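Long-range contacts in CELL WALL surface anchor family protein (Streptococcus pneumoniae, PDB 2WW8), which serves as the adhesin of the pneumococcal pilus, probably gripping host-cell components through an integrin-like domain that carries a magnesium ion: residues E288-K294 / I492-R497; S302-N306 / G347-Q353; F535-I541 / N565-V569. All blocks are in the same frame, centred on the assembly; numbering follows the deposited sequence.

Contact 1: E288-K294 / I492-R497; sequences EKGVADK and IWLNWR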
# COMPACT_ATOMS: atom_id res chain seq x y z
N GLU A 288 -38.52 -3.03 39.92
CA GLU A 288 -39.64 -3.79 40.41
C GLU A 288 -40.60 -4.16 39.32
O GLU A 288 -40.80 -3.42 38.34
CB GLU A 288 -40.41 -3.07 41.51
CG GLU A 288 -39.70 -3.01 42.84
CD GLU A 288 -40.63 -2.43 43.93
OE1 GLU A 288 -41.87 -2.66 43.90
OE2 GLU A 288 -40.13 -1.74 44.83
N LYS A 289 -41.23 -5.33 39.52
CA LYS A 289 -42.21 -5.82 38.57
C LYS A 289 -43.40 -6.45 39.31
O LYS A 289 -43.33 -6.63 40.52
CB LYS A 289 -41.54 -6.91 37.74
CG LYS A 289 -40.46 -6.42 36.81
CD LYS A 289 -40.97 -5.57 35.69
CE LYS A 289 -39.72 -5.00 35.00
NZ LYS A 289 -40.12 -4.29 33.70
N GLY A 290 -44.48 -6.73 38.58
CA GLY A 290 -45.58 -7.48 39.17
C GLY A 290 -46.77 -6.56 39.41
O GLY A 290 -46.76 -5.32 39.18
N VAL A 291 -47.81 -7.23 39.87
CA VAL A 291 -49.12 -6.63 40.14
C VAL A 291 -49.37 -6.73 41.64
O VAL A 291 -48.43 -6.90 42.41
CB VAL A 291 -50.17 -7.30 39.31
CG1 VAL A 291 -49.97 -6.90 37.84
CG2 VAL A 291 -50.21 -8.85 39.57
N ALA A 292 -50.62 -6.55 42.06
CA ALA A 292 -50.89 -6.56 43.49
C ALA A 292 -52.28 -7.15 43.71
O ALA A 292 -53.10 -7.14 42.79
CB ALA A 292 -50.80 -5.12 44.05
N ASP A 293 -52.57 -7.64 44.91
CA ASP A 293 -53.93 -8.04 45.16
C ASP A 293 -54.73 -6.79 45.59
O ASP A 293 -54.20 -5.67 45.60
CB ASP A 293 -54.03 -9.16 46.21
CG ASP A 293 -53.67 -8.73 47.65
OD1 ASP A 293 -53.49 -7.52 47.93
OD2 ASP A 293 -53.59 -9.67 48.48
N LYS A 294 -56.01 -6.97 45.91
CA LYS A 294 -56.81 -5.77 46.23
C LYS A 294 -56.42 -5.01 47.54
O LYS A 294 -56.89 -3.89 47.71
CB LYS A 294 -58.31 -6.10 46.22
CG LYS A 294 -58.89 -6.36 44.80
CD LYS A 294 -60.27 -7.14 44.85
CE LYS A 294 -61.58 -6.29 45.02
NZ LYS A 294 -61.58 -5.18 44.02
N ILE A 492 -56.93 -15.04 43.25
CA ILE A 492 -56.57 -13.77 43.82
C ILE A 492 -56.90 -12.73 42.75
O ILE A 492 -56.31 -12.76 41.65
CB ILE A 492 -55.03 -13.69 44.17
CG1 ILE A 492 -54.68 -14.75 45.25
CG2 ILE A 492 -54.70 -12.23 44.61
CD1 ILE A 492 -53.13 -14.94 45.47
N TRP A 493 -57.86 -11.85 43.06
CA TRP A 493 -58.15 -10.79 42.08
C TRP A 493 -56.94 -9.90 41.90
O TRP A 493 -56.34 -9.48 42.90
CB TRP A 493 -59.28 -9.90 42.58
CG TRP A 493 -60.65 -10.55 42.59
CD1 TRP A 493 -61.46 -10.73 43.69
CD2 TRP A 493 -61.37 -11.07 41.46
NE1 TRP A 493 -62.63 -11.32 43.30
CE2 TRP A 493 -62.60 -11.56 41.95
CE3 TRP A 493 -61.09 -11.18 40.10
CZ2 TRP A 493 -63.57 -12.13 41.11
CZ3 TRP A 493 -62.07 -11.75 39.25
CH2 TRP A 493 -63.30 -12.23 39.77
N LEU A 494 -56.60 -9.58 40.65
CA LEU A 494 -55.46 -8.74 40.36
C LEU A 494 -55.74 -7.26 40.06
O LEU A 494 -56.70 -6.94 39.33
CB LEU A 494 -54.66 -9.29 39.17
CG LEU A 494 -54.21 -10.75 39.26
CD1 LEU A 494 -53.62 -11.22 37.94
CD2 LEU A 494 -53.27 -11.00 40.49
N ASN A 495 -54.84 -6.41 40.56
CA ASN A 495 -54.92 -4.97 40.31
C ASN A 495 -53.53 -4.58 39.84
O ASN A 495 -52.53 -5.23 40.20
CB ASN A 495 -55.20 -4.14 41.58
CG ASN A 495 -56.65 -4.10 42.00
OD1 ASN A 495 -57.56 -4.63 41.36
ND2 ASN A 495 -56.88 -3.42 43.11
N TRP A 496 -53.43 -3.52 39.03
CA TRP A 496 -52.07 -2.95 38.76
C TRP A 496 -51.47 -2.36 40.09
O TRP A 496 -52.23 -1.80 40.92
CB TRP A 496 -52.21 -1.77 37.76
CG TRP A 496 -52.82 -2.21 36.50
CD1 TRP A 496 -54.07 -1.92 36.05
CD2 TRP A 496 -52.21 -3.05 35.50
NE1 TRP A 496 -54.30 -2.55 34.87
CE2 TRP A 496 -53.17 -3.23 34.49
CE3 TRP A 496 -50.96 -3.67 35.38
CZ2 TRP A 496 -52.93 -4.00 33.35
CZ3 TRP A 496 -50.71 -4.44 34.24
CH2 TRP A 496 -51.70 -4.59 33.24
N ARG A 497 -50.17 -2.51 40.33
CA ARG A 497 -49.55 -1.92 41.52
C ARG A 497 -49.55 -0.38 41.48
O ARG A 497 -49.62 0.22 40.37
CB ARG A 497 -48.15 -2.55 41.77
CG ARG A 497 -47.03 -1.98 40.95
CD ARG A 497 -45.71 -2.70 41.29
NE ARG A 497 -44.52 -2.02 40.78
CZ ARG A 497 -43.98 -2.26 39.59
NH1 ARG A 497 -44.55 -3.15 38.78
NH2 ARG A 497 -42.91 -1.57 39.19
O HOH W 1 -43.51 -0.24 42.66
O HOH W 2 -48.64 -3.64 37.95
O HOH W 3 -57.16 -9.38 45.46
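Two chain segments nearly 200 residues apart meet here as the ends of antiparallel strands, 284-292 and 489-496, in an antiparallel sheet apart from the central parallel sheet, probably part of the insertions that decorate the integrin-like (von Willebrand factor A type) domain. The pairing is short. Ala292 and Asn495 form a hydrogen-bonded antiparallel pair, with Ala292 N giving to Asn495 O at 3.0 Å and Asn495 N to Ala292 O at 2.9 Å. On either side of that pair, water takes over: one molecule lies 2.8 Å from Gly290 O and 3.0 Å from Arg497 N, and another sits 2.7 Å from both Lys294 N and Trp493 O, so water links the two segments where direct backbone bonding gives out. Val291 fills the space beside the pairing, its CG2 3.9 Å from Leu494 CD2 and its CG1 4.2 Å from Trp496 CE3; Leu299 of strand 298-299 packs on both Val291 and Leu494. At the far end Arg497, the residue most covered here, stretches back along 288-290. Its NH1 donates to Gly290 O at 3.1 Å and also forms a salt bridge with Asp444. Glu288 OE1, salt-bridged to Arg298, stands 4.1 Å from Arg497 NE, out of the guanidinium plane, and a water spans the two. The phi of 108° and psi of 176° at Gly290 would push a CB against the preceding carbonyl oxygen, a strain that glycine avoids. One backbone pair, a buried arginine and ordered water therefore do the work of a longer strand pairing.

Contact 2: S302-N306 / G347-Q353; sequences SLFWN and GNRLMYQ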
# COMPACT_ATOMS: atom_id res chain seq x y z
N SER A 302 -45.99 -13.52 36.58
CA SER A 302 -45.35 -14.11 35.41
C SER A 302 -45.14 -15.60 35.56
O SER A 302 -44.76 -16.09 36.62
CB SER A 302 -44.04 -13.40 35.14
OG SER A 302 -43.21 -14.19 34.28
N LEU A 303 -45.37 -16.39 34.52
CA LEU A 303 -45.05 -17.80 34.68
C LEU A 303 -43.54 -18.12 34.72
O LEU A 303 -43.15 -19.25 35.02
CB LEU A 303 -45.74 -18.59 33.59
CG LEU A 303 -45.14 -18.53 32.19
CD1 LEU A 303 -44.48 -19.94 31.94
CD2 LEU A 303 -46.38 -18.27 31.30
N PHE A 304 -42.69 -17.11 34.47
CA PHE A 304 -41.25 -17.34 34.46
C PHE A 304 -40.66 -17.21 35.85
O PHE A 304 -39.50 -17.58 36.06
CB PHE A 304 -40.55 -16.41 33.48
CG PHE A 304 -41.08 -16.52 32.08
CD1 PHE A 304 -41.11 -17.76 31.44
CD2 PHE A 304 -41.59 -15.40 31.45
CE1 PHE A 304 -41.61 -17.86 30.12
CE2 PHE A 304 -42.09 -15.50 30.15
CZ PHE A 304 -42.11 -16.71 29.48
N TRP A 305 -41.46 -16.71 36.79
CA TRP A 305 -40.88 -16.41 38.11
C TRP A 305 -41.82 -16.81 39.23
O TRP A 305 -43.01 -16.86 39.00
CB TRP A 305 -40.63 -14.91 38.22
CG TRP A 305 -39.75 -14.37 37.11
CD1 TRP A 305 -40.18 -13.70 35.98
CD2 TRP A 305 -38.32 -14.45 37.00
NE1 TRP A 305 -39.09 -13.35 35.18
CE2 TRP A 305 -37.95 -13.81 35.79
CE3 TRP A 305 -37.30 -14.98 37.82
CZ2 TRP A 305 -36.61 -13.70 35.36
CZ3 TRP A 305 -35.99 -14.86 37.40
CH2 TRP A 305 -35.66 -14.23 36.18
N ASN A 306 -41.32 -17.11 40.43
CA ASN A 306 -42.26 -17.27 41.57
C ASN A 306 -43.05 -15.98 41.92
O ASN A 306 -42.61 -14.82 41.72
CB ASN A 306 -41.48 -17.72 42.80
CG ASN A 306 -42.37 -18.44 43.82
OD1 ASN A 306 -43.30 -19.16 43.44
ND2 ASN A 306 -42.10 -18.25 45.11
N GLY A 347 -39.35 -12.70 28.99
CA GLY A 347 -39.23 -12.42 30.40
C GLY A 347 -38.58 -13.48 31.26
O GLY A 347 -38.48 -13.29 32.50
N ASN A 348 -38.19 -14.60 30.66
CA ASN A 348 -37.47 -15.61 31.42
C ASN A 348 -36.00 -15.23 31.69
O ASN A 348 -35.34 -15.83 32.57
CB ASN A 348 -37.58 -16.99 30.78
CG ASN A 348 -37.17 -16.98 29.33
OD1 ASN A 348 -37.76 -16.25 28.49
ND2 ASN A 348 -36.15 -17.76 29.03
N ARG A 349 -35.49 -14.25 30.95
CA ARG A 349 -34.19 -13.70 31.27
C ARG A 349 -34.30 -12.58 32.28
O ARG A 349 -35.11 -11.69 32.15
CB ARG A 349 -33.45 -13.14 30.04
CG ARG A 349 -32.82 -14.24 29.17
CD ARG A 349 -32.09 -15.32 30.01
NE ARG A 349 -31.52 -16.46 29.27
CZ ARG A 349 -30.42 -16.42 28.51
NH1 ARG A 349 -29.72 -15.30 28.35
NH2 ARG A 349 -30.02 -17.50 27.89
N LEU A 350 -33.40 -12.60 33.26
CA LEU A 350 -33.24 -11.47 34.15
C LEU A 350 -33.02 -10.16 33.38
O LEU A 350 -33.62 -9.15 33.71
CB LEU A 350 -32.04 -11.77 35.06
CG LEU A 350 -31.58 -10.55 35.91
CD1 LEU A 350 -32.59 -10.38 37.03
CD2 LEU A 350 -30.16 -10.87 36.48
N MET A 351 -32.18 -10.11 32.35
CA MET A 351 -31.88 -8.79 31.77
C MET A 351 -33.05 -8.16 31.05
O MET A 351 -33.06 -6.95 30.85
CB MET A 351 -30.68 -8.82 30.83
CG MET A 351 -29.40 -9.37 31.53
SD MET A 351 -28.93 -8.24 32.93
CE MET A 351 -28.94 -6.65 32.08
N TYR A 352 -34.01 -8.99 30.66
CA TYR A 352 -35.27 -8.47 30.07
C TYR A 352 -35.97 -7.52 31.03
O TYR A 352 -36.64 -6.54 30.61
CB TYR A 352 -36.10 -9.74 29.74
CG TYR A 352 -37.44 -9.44 29.10
CD1 TYR A 352 -38.52 -9.02 29.87
CD2 TYR A 352 -37.58 -9.51 27.71
CE1 TYR A 352 -39.76 -8.71 29.25
CE2 TYR A 352 -38.80 -9.20 27.09
CZ TYR A 352 -39.86 -8.85 27.87
OH TYR A 352 -41.06 -8.58 27.27
N GLN A 353 -35.82 -7.79 32.34
CA GLN A 353 -36.54 -6.96 33.31
C GLN A 353 -36.05 -5.51 33.29
O GLN A 353 -36.74 -4.67 33.84
CB GLN A 353 -36.47 -7.53 34.74
CG GLN A 353 -36.74 -9.09 34.74
CD GLN A 353 -38.09 -9.47 34.14
OE1 GLN A 353 -39.07 -8.75 34.36
NE2 GLN A 353 -38.15 -10.58 33.39
O HOH W 4 -41.00 -11.81 33.10
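An ST turn within a type I beta turn, Ser302 to Trp305, presents two aromatic side chains to a 3-10 segment that begins around Met351 and to the loop before it. The contact thus joins the loop between strands 298-299 and 311-315 to the one between helices 328-337 and 359-373. Ser302 OG accepts from Phe304 N at 3.0 Å, while the bond of the beta turn itself, Trp305 N to Ser302 O at 3.4 Å, is weak. The Phe304 ring lies against the Gly347-Asn348 peptide, with Asn348 N over its face, 3.6 Å from Phe304 CD2, and Asn348 CB makes a CH-pi contact 4.0 Å from the ring centroid. A CB on Gly347 would come within 3.4 Å of Phe304 CD2, so glycine suits this close approach. Trp305 instead reaches across with its indole edge: NE1 donates to Gly347 O at 2.7 Å, and CZ2 lies 4.0 Å from Leu350 N. The indole also meets Phe312 of strand 311-315 edge-to-face, and Phe312 touches Leu350 and Gln353 as well. A water accepts from Gln353 NE2 at 3.1 Å and, weakly, from Trp305 NE1 at 3.2 Å. Tyr352 O is hydrogen-bonded to Asn235, which lies between the magnesium ligands Ser234 and Ser236. With a single direct hydrogen bond and 264 Å² buried, the chemistry implies a small, largely aromatic clasp, in which peptide groups provide much of the surface the rings rest on.

Contact 3: F535-I541 / N565-V569; sequences FTVGIGI and NYTNV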
# COMPACT_ATOMS: atom_id res chain seq x y z
N PHE A 535 -31.98 16.67 18.35
CA PHE A 535 -32.49 15.90 17.20
C PHE A 535 -32.95 14.51 17.67
O PHE A 535 -32.25 13.88 18.45
CB PHE A 535 -31.34 15.67 16.22
CG PHE A 535 -30.76 16.94 15.68
CD1 PHE A 535 -31.50 17.73 14.81
CD2 PHE A 535 -29.46 17.33 16.03
CE1 PHE A 535 -30.98 18.93 14.25
CE2 PHE A 535 -28.92 18.55 15.45
CZ PHE A 535 -29.70 19.36 14.61
N THR A 536 -34.11 14.06 17.22
CA THR A 536 -34.68 12.79 17.62
C THR A 536 -34.96 12.01 16.34
O THR A 536 -35.68 12.45 15.40
CB THR A 536 -35.99 13.00 18.43
OG1 THR A 536 -35.68 13.90 19.51
CG2 THR A 536 -36.50 11.67 19.05
N VAL A 537 -34.34 10.84 16.27
CA VAL A 537 -34.62 9.89 15.17
C VAL A 537 -35.38 8.73 15.82
O VAL A 537 -34.79 8.01 16.66
CB VAL A 537 -33.31 9.44 14.50
CG1 VAL A 537 -33.50 8.34 13.46
CG2 VAL A 537 -32.64 10.64 13.76
N GLY A 538 -36.68 8.63 15.53
CA GLY A 538 -37.51 7.50 15.95
C GLY A 538 -37.42 6.33 14.98
O GLY A 538 -37.23 6.47 13.75
N ILE A 539 -37.51 5.12 15.55
CA ILE A 539 -37.47 3.91 14.73
C ILE A 539 -38.84 3.22 14.84
O ILE A 539 -39.12 2.52 15.82
CB ILE A 539 -36.37 2.95 15.18
CG1 ILE A 539 -34.99 3.61 15.00
CG2 ILE A 539 -36.41 1.70 14.28
CD1 ILE A 539 -34.01 3.00 15.99
N GLY A 540 -39.67 3.35 13.80
CA GLY A 540 -40.92 2.60 13.76
C GLY A 540 -41.85 3.04 14.88
O GLY A 540 -42.68 2.24 15.33
N ILE A 541 -41.79 4.30 15.32
CA ILE A 541 -42.61 4.71 16.46
C ILE A 541 -44.09 4.79 16.12
O ILE A 541 -44.43 5.46 15.12
CB ILE A 541 -42.22 6.12 17.00
CG1 ILE A 541 -40.72 6.09 17.20
CG2 ILE A 541 -43.01 6.52 18.31
CD1 ILE A 541 -40.19 5.83 18.51
N ASN A 565 -37.23 18.71 13.98
CA ASN A 565 -36.03 18.03 14.50
C ASN A 565 -36.31 16.60 15.01
O ASN A 565 -35.40 15.89 15.44
CB ASN A 565 -35.36 18.83 15.63
CG ASN A 565 -34.40 19.87 15.09
OD1 ASN A 565 -34.28 20.10 13.88
ND2 ASN A 565 -33.72 20.51 16.02
N TYR A 566 -37.57 16.16 14.88
CA TYR A 566 -37.91 14.74 15.00
C TYR A 566 -38.27 14.13 13.63
O TYR A 566 -39.09 14.70 12.91
CB TYR A 566 -39.17 14.60 15.87
CG TYR A 566 -39.79 13.19 15.84
CD1 TYR A 566 -39.04 12.08 16.26
CD2 TYR A 566 -41.09 12.99 15.37
CE1 TYR A 566 -39.58 10.82 16.28
CE2 TYR A 566 -41.67 11.69 15.38
CZ TYR A 566 -40.89 10.63 15.80
OH TYR A 566 -41.38 9.34 15.86
N THR A 567 -37.71 12.99 13.29
CA THR A 567 -38.17 12.20 12.16
C THR A 567 -38.33 10.75 12.59
O THR A 567 -37.43 10.21 13.26
CB THR A 567 -37.18 12.24 10.98
OG1 THR A 567 -37.03 13.61 10.59
CG2 THR A 567 -37.69 11.48 9.76
N ASN A 568 -39.44 10.16 12.16
CA ASN A 568 -39.68 8.74 12.35
C ASN A 568 -39.19 7.96 11.14
O ASN A 568 -39.63 8.20 10.05
CB ASN A 568 -41.16 8.45 12.60
CG ASN A 568 -41.39 7.01 13.09
OD1 ASN A 568 -40.67 6.55 13.95
ND2 ASN A 568 -42.37 6.30 12.52
N VAL A 569 -38.22 7.06 11.31
CA VAL A 569 -37.75 6.22 10.21
C VAL A 569 -38.48 4.88 10.20
O VAL A 569 -38.60 4.20 11.22
CB VAL A 569 -36.21 6.04 10.44
CG1 VAL A 569 -35.63 5.08 9.54
CG2 VAL A 569 -35.50 7.40 10.35
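Strands 535-539 and 566-569 run parallel at the edge of the central sheet of the integrin-like (von Willebrand factor A type) domain, their axes 21° apart and 4.5 Å at closest approach, and their facing backbone groups are satisfied in the alternating pattern of a parallel sheet. Thr536 N donates to Asn565 O at 2.9 Å and Thr536 O accepts from Thr567 N at 3.0 Å; Gly538 N then gives to Thr567 O at 2.9 Å, and Gly538 O takes Val569 N at 2.7 Å. Gly540 N to Val569 O, 2.9 Å, carries the pattern past the strand end. There Asn568 OD1 accepts from Ile541 N at 2.9 Å, so a side chain holds the turning loop, on the magnesium side of the sheet (Ile541 side chain about 7 Å from the ion). A CB on Gly538 would stand 2.8 Å from Tyr566 OH. The threonine hydroxyls are satisfied outside, Thr536 OG1 by Ser560 and Thr567 OG1 by Tyr582. Val537 CG1 and Val569 CG2 touch at 3.8 Å on the face covered by helix 575-583; on the other face Tyr566 packs on helix 549-558, the crossover of this beta-alpha-beta unit. Strand 566-569 is outermost, while strand 533-539 bonds on its other side to strand 379-386.

In the fold
Contact 1 lies in the antiparallel sheet probably inserted into the integrin-like domain, contact 2 ties a loop of that sheet to the loop before helix 359-373, and contact 3 lies in the domain's central parallel sheet. Along the chain, both segments of contact 2 fall between those of contact 1, and contact 3 follows them. The centres of contacts 1 and 2 are about 16 Å apart, and the two touch where Lys289 CE packs 3.2 Å from Gln353 O. Contact 3 is about 34 and 30 Å away by centres, without touching either. The side chains of Ile541 and Lys289 lie about 7 and 12 Å from the magnesium, consistent with the inserted sheet shaping the surface around the metal.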